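Local coordinates for protein aminoglycoside phosphotransferase (Mycobacterium smegmatis, PDB 6EF6) that phosphorylates (S)-1-amino-2-propanol as the kinase of the aminoacetone utilization microcompartment, at residues W187-A193 with L312-W317; W260-G266 with F306-R310; W177-L181 with Q208-H212. All coordinates share one frame; numbering follows the deposited sequence.

Contact 1 (W187-A193 with L312-W317). With NA (sodium ion), chain E; JFN ((2R)-1-methoxypropan-2-amine), chain C.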
loop_
_atom_site.group_PDB
_atom_site.type_symbol
_atom_site.label_atom_id
_atom_site.label_comp_id
_atom_site.label_asym_id
_atom_site.label_seq_id
_atom_site.Cartn_x
_atom_site.Cartn_y
_atom_site.Cartn_z
ATOM N N TRP A 187 -9.360 5.731 -7.149
ATOM C CA TRP A 187 -10.001 6.050 -5.879
ATOM C C TRP A 187 -10.884 7.287 -5.986
ATOM O O TRP A 187 -11.262 7.875 -4.964
ATOM C CB TRP A 187 -8.954 6.178 -4.783
ATOM C CG TRP A 187 -8.200 4.893 -4.467
ATOM C CD1 TRP A 187 -8.559 3.605 -4.785
ATOM C CD2 TRP A 187 -6.984 4.808 -3.738
ATOM N NE1 TRP A 187 -7.601 2.724 -4.299
ATOM C CE2 TRP A 187 -6.653 3.433 -3.629
ATOM C CE3 TRP A 187 -6.153 5.748 -3.131
ATOM C CZ2 TRP A 187 -5.517 3.003 -2.995
ATOM C CZ3 TRP A 187 -5.030 5.318 -2.484
ATOM C CH2 TRP A 187 -4.717 3.940 -2.434
ATOM N N GLY A 188 -11.271 7.636 -7.198
ATOM C CA GLY A 188 -12.131 8.790 -7.418
ATOM C C GLY A 188 -11.338 10.090 -7.472
ATOM O O GLY A 188 -10.123 10.122 -7.476
ATOM N N ARG A 189 -12.085 11.192 -7.503
ATOM C CA ARG A 189 -11.499 12.527 -7.656
ATOM C C ARG A 189 -11.285 13.173 -6.298
ATOM O O ARG A 189 -12.245 13.297 -5.524
ATOM C CB ARG A 189 -12.452 13.414 -8.468
ATOM C CG ARG A 189 -12.581 13.007 -9.954
ATOM C CD ARG A 189 -13.594 13.818 -10.785
ATOM N NE ARG A 189 -13.506 15.285 -10.709
ATOM C CZ ARG A 189 -12.662 16.048 -11.398
ATOM N NH1 ARG A 189 -11.774 15.511 -12.243
ATOM N NH2 ARG A 189 -12.721 17.361 -11.232
ATOM N N TRP A 190 -10.069 13.649 -6.037
ATOM C CA TRP A 190 -9.848 14.413 -4.799
ATOM C C TRP A 190 -10.686 15.672 -4.784
ATOM O O TRP A 190 -11.112 16.153 -3.712
ATOM C CB TRP A 190 -8.355 14.735 -4.619
ATOM C CG TRP A 190 -7.762 15.581 -5.715
ATOM C CD1 TRP A 190 -7.051 15.136 -6.801
ATOM C CD2 TRP A 190 -7.838 17.002 -5.876
ATOM N NE1 TRP A 190 -6.705 16.194 -7.605
ATOM C CE2 TRP A 190 -7.162 17.358 -7.049
ATOM C CE3 TRP A 190 -8.449 18.009 -5.112
ATOM C CZ2 TRP A 190 -7.090 18.651 -7.511
ATOM C CZ3 TRP A 190 -8.382 19.284 -5.530
ATOM C CH2 TRP A 190 -7.710 19.615 -6.725
ATOM N N GLN A 191 -11.052 16.184 -5.964
ATOM C CA GLN A 191 -11.865 17.373 -6.081
ATOM C C GLN A 191 -13.240 17.200 -5.472
ATOM O O GLN A 191 -13.864 18.217 -5.108
ATOM C CB GLN A 191 -12.022 17.793 -7.535
ATOM C CG GLN A 191 -10.741 18.222 -8.206
ATOM C CD GLN A 191 -10.030 17.115 -8.959
ATOM O OE1 GLN A 191 -10.115 15.935 -8.609
ATOM N NE2 GLN A 191 -9.337 17.513 -10.012
ATOM N N ASP A 192 -13.717 15.959 -5.349
ATOM C CA ASP A 192 -15.045 15.674 -4.843
ATOM C C ASP A 192 -15.078 15.392 -3.346
ATOM O O ASP A 192 -16.189 15.214 -2.811
ATOM C CB ASP A 192 -15.631 14.468 -5.605
ATOM C CG ASP A 192 -15.940 14.771 -7.062
ATOM O OD1 ASP A 192 -16.232 15.933 -7.409
ATOM O OD2 ASP A 192 -15.870 13.820 -7.875
ATOM N N ALA A 193 -13.961 15.493 -2.646
ATOM C CA ALA A 193 -13.949 15.228 -1.218
ATOM C C ALA A 193 -14.601 16.385 -0.467
ATOM O O ALA A 193 -14.489 17.542 -0.851
ATOM C CB ALA A 193 -12.511 15.066 -0.743
ATOM N N LEU A 312 -2.851 13.533 -2.425
ATOM C CA LEU A 312 -4.053 13.732 -3.235
ATOM C C LEU A 312 -4.821 12.441 -3.367
ATOM O O LEU A 312 -6.039 12.440 -3.347
ATOM C CB LEU A 312 -3.706 14.313 -4.607
ATOM C CG LEU A 312 -3.163 15.732 -4.620
ATOM C CD1 LEU A 312 -2.829 16.130 -6.092
ATOM C CD2 LEU A 312 -4.189 16.661 -4.045
ATOM N N LEU A 313 -4.103 11.329 -3.588
ATOM C CA LEU A 313 -4.764 10.047 -3.656
ATOM C C LEU A 313 -5.550 9.717 -2.401
ATOM O O LEU A 313 -6.647 9.167 -2.475
ATOM C CB LEU A 313 -3.786 8.939 -3.995
ATOM C CG LEU A 313 -3.421 8.804 -5.448
ATOM C CD1 LEU A 313 -2.127 8.017 -5.595
ATOM C CD2 LEU A 313 -4.557 8.172 -6.287
ATOM N N LEU A 314 -4.936 9.937 -1.233
ATOM C CA LEU A 314 -5.620 9.649 0.022
ATOM C C LEU A 314 -6.759 10.606 0.308
ATOM O O LEU A 314 -7.742 10.218 0.937
ATOM C CB LEU A 314 -4.615 9.598 1.180
ATOM C CG LEU A 314 -3.614 8.442 1.101
ATOM C CD1 LEU A 314 -2.651 8.557 2.274
ATOM C CD2 LEU A 314 -4.297 7.102 1.079
ATOM N N LEU A 315 -6.659 11.843 -0.169
ATOM C CA LEU A 315 -7.794 12.756 -0.073
ATOM C C LEU A 315 -8.969 12.273 -0.937
ATOM O O LEU A 315 -10.103 12.270 -0.484
ATOM C CB LEU A 315 -7.312 14.138 -0.519
ATOM C CG LEU A 315 -8.334 15.277 -0.496
ATOM C CD1 LEU A 315 -8.992 15.481 0.870
ATOM C CD2 LEU A 315 -7.655 16.583 -0.930
ATOM N N ALA A 316 -8.654 11.761 -2.138
ATOM C CA ALA A 316 -9.687 11.133 -2.959
ATOM C C ALA A 316 -10.289 9.934 -2.247
ATOM O O ALA A 316 -11.512 9.782 -2.212
ATOM C CB ALA A 316 -9.062 10.717 -4.274
ATOM N N TRP A 317 -9.428 9.051 -1.714
ATOM C CA TRP A 317 -9.938 7.883 -0.999
ATOM C C TRP A 317 -10.845 8.302 0.155
ATOM O O TRP A 317 -11.939 7.740 0.350
ATOM C CB TRP A 317 -8.739 7.063 -0.524
ATOM C CG TRP A 317 -9.107 5.826 0.144
ATOM C CD1 TRP A 317 -9.351 4.609 -0.445
ATOM C CD2 TRP A 317 -9.304 5.654 1.539
ATOM N NE1 TRP A 317 -9.690 3.686 0.517
ATOM C CE2 TRP A 317 -9.677 4.305 1.745
ATOM C CE3 TRP A 317 -9.201 6.504 2.642
ATOM C CZ2 TRP A 317 -9.946 3.793 3.015
ATOM C CZ3 TRP A 317 -9.471 5.995 3.897
ATOM C CH2 TRP A 317 -9.832 4.652 4.074
HETATM NA NA NA E . -15.036 19.985 -4.469
HETATM C C07 JFN C . -6.959 2.859 4.844
HETATM C C08 JFN C . -6.136 3.070 1.238
HETATM C C09 JFN C . -5.996 3.042 2.754
HETATM C C15 JFN C . -4.752 3.009 0.612
HETATM N N04 JFN C . -6.832 1.893 0.773
HETATM O O02 JFN C . -7.153 3.230 3.500
HETATM O O HOH W 1 -13.297 11.819 -3.401
HETATM O O HOH W 2 -16.583 18.819 -6.441
HETATM O O HOH W 3 -16.104 18.793 -2.764
HETATM O O HOH W 4 -13.883 21.100 -6.100
#
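The backbones come closest at A316 and W190, with CA atoms 3.8 Å apart. The methyl group of A316 presses directly on the loop backbone, with CB 3.4 Å from G188 O. Beside it, chi1 of W190 (61°) sets CG between the backbone N and the carbonyl carbon, and the indole lies alongside L312. CD2 of L312 sits 4.0 Å from the centroid of the five-membered ring of W190, a CH-pi contact over one face; the amide carbon of Q191 covers the other, and NE1 is hydrogen-bonded to OE1 of Q208 on helix 198-218. W187 is also buried against the helix: its CE3 edge meets L313 O at 3.5 Å, while W317 turns its own edge toward the face of the indole, in a T-shaped pair with planes at 67°. The outer side is looser and wetter. No hydrogen bond joins the segments directly; instead a water donates to both R189 O (2.8 Å) and A316 O (3.0 Å). Farther out, Q191 O and V196 O hold a sodium ion together with waters, and exposed R189 makes a long salt bridge to D192. The contact thus illustrates how loop-to-helix packing can shape a binding site: W187 and W317, with E53 and R310, form the pocket that holds (2R)-1-methoxypropan-2-amine, consistent with an amino-alcohol site in this aminoglycoside phosphotransferase-like fold.

Contact 2 (W260-G266 with F306-R310)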
loop_
_atom_site.group_PDB
_atom_site.type_symbol
_atom_site.label_atom_id
_atom_site.label_comp_id
_atom_site.label_asym_id
_atom_site.label_seq_id
_atom_site.Cartn_x
_atom_site.Cartn_y
_atom_site.Cartn_z
ATOM N N TRP A 260 5.699 4.539 -10.261
ATOM C CA TRP A 260 7.042 5.053 -9.987
ATOM C C TRP A 260 7.639 4.405 -8.761
ATOM O O TRP A 260 6.983 4.383 -7.709
ATOM C CB TRP A 260 7.040 6.573 -9.882
ATOM C CG TRP A 260 6.770 7.281 -11.181
ATOM C CD1 TRP A 260 7.690 7.543 -12.160
ATOM C CD2 TRP A 260 5.517 7.752 -11.697
ATOM N NE1 TRP A 260 7.110 8.154 -13.225
ATOM C CE2 TRP A 260 5.774 8.310 -12.970
ATOM C CE3 TRP A 260 4.213 7.827 -11.170
ATOM C CZ2 TRP A 260 4.786 8.855 -13.771
ATOM C CZ3 TRP A 260 3.225 8.371 -11.997
ATOM C CH2 TRP A 260 3.534 8.918 -13.249
ATOM N N TYR A 261 8.892 3.952 -8.857
ATOM C CA TYR A 261 9.523 3.352 -7.679
ATOM C C TYR A 261 9.404 4.245 -6.445
ATOM O O TYR A 261 9.073 3.777 -5.349
ATOM C CB TYR A 261 10.991 2.981 -7.953
ATOM C CG TYR A 261 11.142 1.832 -8.916
ATOM C CD1 TYR A 261 10.649 0.587 -8.628
ATOM C CD2 TYR A 261 11.721 2.009 -10.137
ATOM C CE1 TYR A 261 10.782 -0.476 -9.547
ATOM C CE2 TYR A 261 11.857 0.981 -11.055
ATOM C CZ TYR A 261 11.345 -0.260 -10.742
ATOM O OH TYR A 261 11.503 -1.294 -11.676
ATOM N N PHE A 262 9.715 5.530 -6.585
ATOM C CA PHE A 262 9.717 6.414 -5.423
ATOM C C PHE A 262 8.341 6.858 -4.962
ATOM O O PHE A 262 8.222 7.463 -3.883
ATOM C CB PHE A 262 10.806 7.478 -5.572
ATOM C CG PHE A 262 12.159 6.838 -5.538
ATOM C CD1 PHE A 262 12.618 6.342 -4.317
ATOM C CD2 PHE A 262 12.929 6.628 -6.642
ATOM C CE1 PHE A 262 13.816 5.673 -4.236
ATOM C CE2 PHE A 262 14.118 5.930 -6.559
ATOM C CZ PHE A 262 14.550 5.471 -5.364
ATOM N N TYR A 263 7.272 6.501 -5.683
ATOM C CA TYR A 263 5.957 6.625 -5.080
ATOM C C TYR A 263 5.868 5.800 -3.808
ATOM O O TYR A 263 5.135 6.166 -2.900
ATOM C CB TYR A 263 4.898 6.211 -6.117
ATOM C CG TYR A 263 3.490 6.116 -5.562
ATOM C CD1 TYR A 263 2.823 7.216 -5.018
ATOM C CD2 TYR A 263 2.821 4.917 -5.553
ATOM C CE1 TYR A 263 1.565 7.112 -4.485
ATOM C CE2 TYR A 263 1.520 4.799 -5.029
ATOM C CZ TYR A 263 0.922 5.907 -4.497
ATOM O OH TYR A 263 -0.344 5.794 -3.978
ATOM N N ASP A 264 6.619 4.696 -3.696
ATOM C CA ASP A 264 6.608 3.945 -2.443
ATOM C C ASP A 264 7.010 4.810 -1.241
ATOM O O ASP A 264 6.498 4.589 -0.111
ATOM C CB ASP A 264 7.522 2.721 -2.541
ATOM C CG ASP A 264 6.917 1.556 -3.268
ATOM O OD1 ASP A 264 5.687 1.364 -3.271
ATOM O OD2 ASP A 264 7.734 0.767 -3.822
ATOM N N PHE A 265 7.869 5.830 -1.440
ATOM C CA PHE A 265 8.162 6.728 -0.320
ATOM C C PHE A 265 6.935 7.550 0.094
ATOM O O PHE A 265 6.662 7.766 1.291
ATOM C CB PHE A 265 9.343 7.699 -0.571
ATOM C CG PHE A 265 9.505 8.648 0.563
ATOM C CD1 PHE A 265 9.906 8.174 1.807
ATOM C CD2 PHE A 265 9.236 10.004 0.392
ATOM C CE1 PHE A 265 9.975 9.014 2.898
ATOM C CE2 PHE A 265 9.335 10.874 1.483
ATOM C CZ PHE A 265 9.733 10.386 2.728
ATOM N N GLY A 266 6.171 8.063 -0.874
ATOM C CA GLY A 266 4.922 8.717 -0.497
ATOM C C GLY A 266 4.037 7.821 0.325
ATOM O O GLY A 266 3.427 8.263 1.305
ATOM N N PHE A 306 6.288 12.831 -4.774
ATOM C CA PHE A 306 5.616 11.587 -4.480
ATOM C C PHE A 306 4.806 11.625 -3.204
ATOM O O PHE A 306 3.786 10.946 -3.101
ATOM C CB PHE A 306 6.602 10.396 -4.511
ATOM C CG PHE A 306 7.051 10.076 -5.930
ATOM C CD1 PHE A 306 6.092 9.814 -6.909
ATOM C CD2 PHE A 306 8.367 10.170 -6.327
ATOM C CE1 PHE A 306 6.432 9.571 -8.228
ATOM C CE2 PHE A 306 8.742 9.917 -7.704
ATOM C CZ PHE A 306 7.750 9.666 -8.638
ATOM N N VAL A 307 5.282 12.353 -2.201
ATOM C CA VAL A 307 4.467 12.598 -1.008
ATOM C C VAL A 307 3.174 13.301 -1.407
ATOM O O VAL A 307 2.091 12.943 -0.926
ATOM C CB VAL A 307 5.264 13.364 0.079
ATOM C CG1 VAL A 307 4.370 13.728 1.232
ATOM C CG2 VAL A 307 6.455 12.570 0.543
ATOM N N PHE A 308 3.279 14.335 -2.224
ATOM C CA PHE A 308 2.100 15.097 -2.642
ATOM C C PHE A 308 1.139 14.268 -3.500
ATOM O O PHE A 308 -0.072 14.342 -3.323
ATOM C CB PHE A 308 2.510 16.402 -3.299
ATOM C CG PHE A 308 1.335 17.319 -3.488
ATOM C CD1 PHE A 308 0.683 17.866 -2.387
ATOM C CD2 PHE A 308 0.811 17.617 -4.736
ATOM C CE1 PHE A 308 -0.431 18.656 -2.559
ATOM C CE2 PHE A 308 -0.302 18.449 -4.874
ATOM C CZ PHE A 308 -0.904 18.952 -3.786
ATOM N N LEU A 309 1.677 13.404 -4.357
ATOM C CA LEU A 309 0.835 12.467 -5.113
ATOM C C LEU A 309 0.052 11.574 -4.162
ATOM O O LEU A 309 -1.167 11.385 -4.305
ATOM C CB LEU A 309 1.729 11.618 -6.044
ATOM C CG LEU A 309 1.009 10.539 -6.845
ATOM C CD1 LEU A 309 -0.139 11.038 -7.664
ATOM C CD2 LEU A 309 1.975 9.750 -7.730
ATOM N N ARG A 310 0.742 10.995 -3.164
ATOM C CA ARG A 310 0.031 10.151 -2.181
ATOM C C ARG A 310 -1.041 10.951 -1.433
ATOM O O ARG A 310 -2.131 10.434 -1.179
ATOM C CB ARG A 310 1.044 9.543 -1.188
ATOM C CG ARG A 310 0.438 8.636 -0.168
ATOM C CD ARG A 310 -0.227 7.419 -0.815
ATOM N NE ARG A 310 -0.483 6.349 0.153
ATOM C CZ ARG A 310 -0.949 5.146 -0.091
ATOM N NH1 ARG A 310 -1.331 4.850 -1.345
ATOM N NH2 ARG A 310 -1.111 4.240 0.879
#
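F306 forms the apolar centre, its ring wedged among three residues of the segment 260-266. One face lies against the backbone where F262 joins Y263, with Y263 N 3.6 Å above the ring plane and displaced toward the rim. At the far end of the ring, CZ of F306 meets CB of W260 at 3.4 Å, and the two side chains cross at about a right angle. F262 adds its CB, 3.7 Å from CD2 of F306. Next to this cluster the two helices come together at G266, which has no side chain to hold them apart: its CA is 3.9 Å from the CA of V307, and the chain of R310 runs past its carbonyl, CG to G266 O 3.4 Å. F265 closes one flank by setting CE2 against CG2 of V307. On another, Y263, with CG anti to its backbone N (chi1 172°), extends past L309, whose CD2 lies 3.8 Å from CD1 of the ring. The hydroxyl of Y263 then reaches the polar edge. There NH1 of R310 donates to Y263 OH over 3.0 Å, a bent bond (139°) with the oxygen 21° out of the guanidinium plane. NE and NH2 are held elsewhere, by S270 and by a salt bridge to D231, so several partners fix the guanidinium beside the bound amine ligand. Although residues 264-266 read DFG, they are probably not the counterpart of the metal-binding DFG of protein kinases, because a bound sodium ion is held by D231 and D252. With D264 hydrogen-bonded to A230 N and H158 NE2, the setting recalls instead the kinase-like fold's C-lobe helix whose aspartate braces the catalytic loop.

Contact 3 (W177-L181 with Q208-H212)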
loop_
_atom_site.group_PDB
_atom_site.type_symbol
_atom_site.label_atom_id
_atom_site.label_comp_id
_atom_site.label_asym_id
_atom_site.label_seq_id
_atom_site.Cartn_x
_atom_site.Cartn_y
_atom_site.Cartn_z
ATOM N N TRP A 177 -0.326 8.315 -14.182
ATOM C CA TRP A 177 -1.110 9.545 -14.019
ATOM C C TRP A 177 -2.590 9.273 -14.253
ATOM O O TRP A 177 -3.434 9.658 -13.424
ATOM C CB TRP A 177 -0.639 10.637 -14.978
ATOM C CG TRP A 177 -1.393 11.906 -14.750
ATOM C CD1 TRP A 177 -2.444 12.372 -15.487
ATOM C CD2 TRP A 177 -1.117 12.856 -13.734
ATOM N NE1 TRP A 177 -2.870 13.575 -14.919
ATOM C CE2 TRP A 177 -2.052 13.892 -13.871
ATOM C CE3 TRP A 177 -0.174 12.928 -12.724
ATOM C CZ2 TRP A 177 -2.074 14.988 -12.970
ATOM C CZ3 TRP A 177 -0.183 14.014 -11.871
ATOM C CH2 TRP A 177 -1.128 15.036 -12.022
ATOM N N GLU A 178 -2.908 8.619 -15.354
ATOM C CA GLU A 178 -4.290 8.319 -15.729
ATOM C C GLU A 178 -5.081 7.698 -14.578
ATOM O O GLU A 178 -6.235 8.074 -14.326
ATOM C CB GLU A 178 -4.295 7.389 -16.941
ATOM C CG GLU A 178 -5.739 6.922 -17.265
ATOM C CD GLU A 178 -5.864 6.119 -18.521
ATOM O OE1 GLU A 178 -4.846 5.934 -19.217
ATOM O OE2 GLU A 178 -7.000 5.652 -18.776
ATOM N N HIS A 179 -4.489 6.752 -13.866
ATOM C CA HIS A 179 -5.235 5.975 -12.887
ATOM C C HIS A 179 -5.112 6.537 -11.488
ATOM O O HIS A 179 -5.746 6.011 -10.571
ATOM C CB HIS A 179 -4.834 4.487 -12.919
ATOM C CG HIS A 179 -5.185 3.819 -14.201
ATOM N ND1 HIS A 179 -4.337 3.786 -15.283
ATOM C CD2 HIS A 179 -6.354 3.274 -14.629
ATOM C CE1 HIS A 179 -4.932 3.170 -16.295
ATOM N NE2 HIS A 179 -6.166 2.878 -15.931
ATOM N N CYS A 180 -4.314 7.589 -11.293
ATOM C CA CYS A 180 -4.255 8.279 -10.017
ATOM C C CYS A 180 -5.095 9.551 -10.025
ATOM O O CYS A 180 -6.021 9.698 -9.224
ATOM C CB CYS A 180 -2.796 8.644 -9.685
ATOM S SG CYS A 180 -1.685 7.235 -9.326
ATOM N N LEU A 181 -4.767 10.476 -10.917
ATOM C CA LEU A 181 -5.325 11.826 -10.959
ATOM C C LEU A 181 -5.917 12.190 -12.301
ATOM O O LEU A 181 -6.587 13.228 -12.394
ATOM C CB LEU A 181 -4.232 12.840 -10.601
ATOM C CG LEU A 181 -3.554 12.583 -9.265
ATOM C CD1 LEU A 181 -2.406 13.563 -9.092
ATOM C CD2 LEU A 181 -4.529 12.740 -8.130
ATOM N N GLN A 208 -1.131 20.232 -8.171
ATOM C CA GLN A 208 -1.297 19.033 -9.001
ATOM C C GLN A 208 -0.706 19.231 -10.379
ATOM O O GLN A 208 -0.093 18.313 -10.954
ATOM C CB GLN A 208 -2.793 18.721 -9.157
ATOM C CG GLN A 208 -3.079 17.553 -10.052
ATOM C CD GLN A 208 -4.480 17.553 -10.530
ATOM O OE1 GLN A 208 -5.304 16.747 -10.107
ATOM N NE2 GLN A 208 -4.805 18.452 -11.438
ATOM N N ASP A 209 -0.981 20.367 -11.006
ATOM C CA ASP A 209 -0.511 20.597 -12.365
ATOM C C ASP A 209 1.016 20.720 -12.423
ATOM O O ASP A 209 1.641 20.252 -13.378
ATOM C CB ASP A 209 -1.245 21.819 -12.960
ATOM C CG ASP A 209 -2.718 21.562 -13.231
ATOM O OD1 ASP A 209 -3.215 20.406 -13.271
ATOM O OD2 ASP A 209 -3.378 22.585 -13.486
ATOM N N LEU A 210 1.627 21.319 -11.405
ATOM C CA LEU A 210 3.087 21.345 -11.290
ATOM C C LEU A 210 3.624 19.933 -11.110
ATOM O O LEU A 210 4.570 19.536 -11.810
ATOM C CB LEU A 210 3.483 22.259 -10.105
ATOM C CG LEU A 210 4.992 22.266 -9.858
ATOM C CD1 LEU A 210 5.787 22.691 -11.080
ATOM C CD2 LEU A 210 5.273 23.172 -8.663
ATOM N N LEU A 211 3.001 19.132 -10.260
ATOM C CA LEU A 211 3.371 17.735 -10.110
ATOM C C LEU A 211 3.305 16.998 -11.426
ATOM O O LEU A 211 4.213 16.236 -11.777
ATOM C CB LEU A 211 2.449 17.088 -9.095
ATOM C CG LEU A 211 2.449 15.561 -9.034
ATOM C CD1 LEU A 211 3.782 15.077 -8.513
ATOM C CD2 LEU A 211 1.350 15.064 -8.145
ATOM N N HIS A 212 2.239 17.211 -12.213
ATOM C CA HIS A 212 2.099 16.555 -13.513
ATOM C C HIS A 212 3.281 16.901 -14.407
ATOM O O HIS A 212 3.878 16.027 -15.058
ATOM C CB HIS A 212 0.765 16.999 -14.160
ATOM C CG HIS A 212 0.312 16.137 -15.283
ATOM N ND1 HIS A 212 -0.828 16.432 -16.004
ATOM C CD2 HIS A 212 0.832 15.035 -15.844
ATOM C CE1 HIS A 212 -1.001 15.521 -16.936
ATOM N NE2 HIS A 212 -0.000 14.664 -16.880
HETATM O O HOH W 5 -7.291 15.778 -11.580
#
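W177 and H212 both extend CG anti to the backbone N, with chi1 at -177° and -164°, and these torsions swing the two rings out from their helices until they overlap. The result is a face-to-face stack between the five-membered ring of W177 and the imidazole, centroids 3.6 Å apart and planes within 7° of each other. NE1 of W177 comes 3.4 Å from CE1 of H212, while the six-membered half of the indole slides under the root of the histidine, where CB of H212 makes a CH-pi contact 3.8 Å from that ring's centroid. The opposite face of the indole is covered from within its own segment by CB of L181. Tryptophan is therefore clamped on both sides, and CD2 of L211 approaches CZ3 at the edge, near the ring plane. A smaller apolar patch continues inward, where CD1 of L181 meets CD2 of L211 at 4.2 Å, the side chains crossing at about a right angle. Q208 works at the polar border. Its CG packs 3.7 Å from CH2 of W177, and its extended chain carries the amide beyond the ring. There OE1 has W190 as its outside partner, while NE2 donates to D209 OD1 at 3.1 Å, meeting it from above the carboxylate plane; the two bonds limit rotation of the amide. A water lies 2.7 Å from Q208 OE1 and 2.8 Å from L181 O, though it has more acceptors near it than protons to give. As a whole, the short helix 177-180 rests against the long helix 198-218, with L181 also touching L309 and L312 of helix 303-320, while L211 reaches S305 of that helix and Y345 of helix 325-347.

Overall arrangement
Read from the N terminus, the chain first enters contact 3 at 177-181 and contact 1 at 187-193, then returns at 208-212 to close the short loop of contact 3. Because 187-193 finds its partner much later, these two contacts cross, and they touch where they do so. Contact 2 opens at 260-266 after contact 3 has closed; it closes at 306-310, just before 312-317 completes contact 1, within whose loop it is nested. Helix 303-320 serves contacts 1 and 2, which join it to the loop 187-193, carrying W187 of the ligand pocket, and to helix 263-268, while contact 3 joins helix 177-180 to helix 198-218 and touches helix 303-320 through L309 and L312.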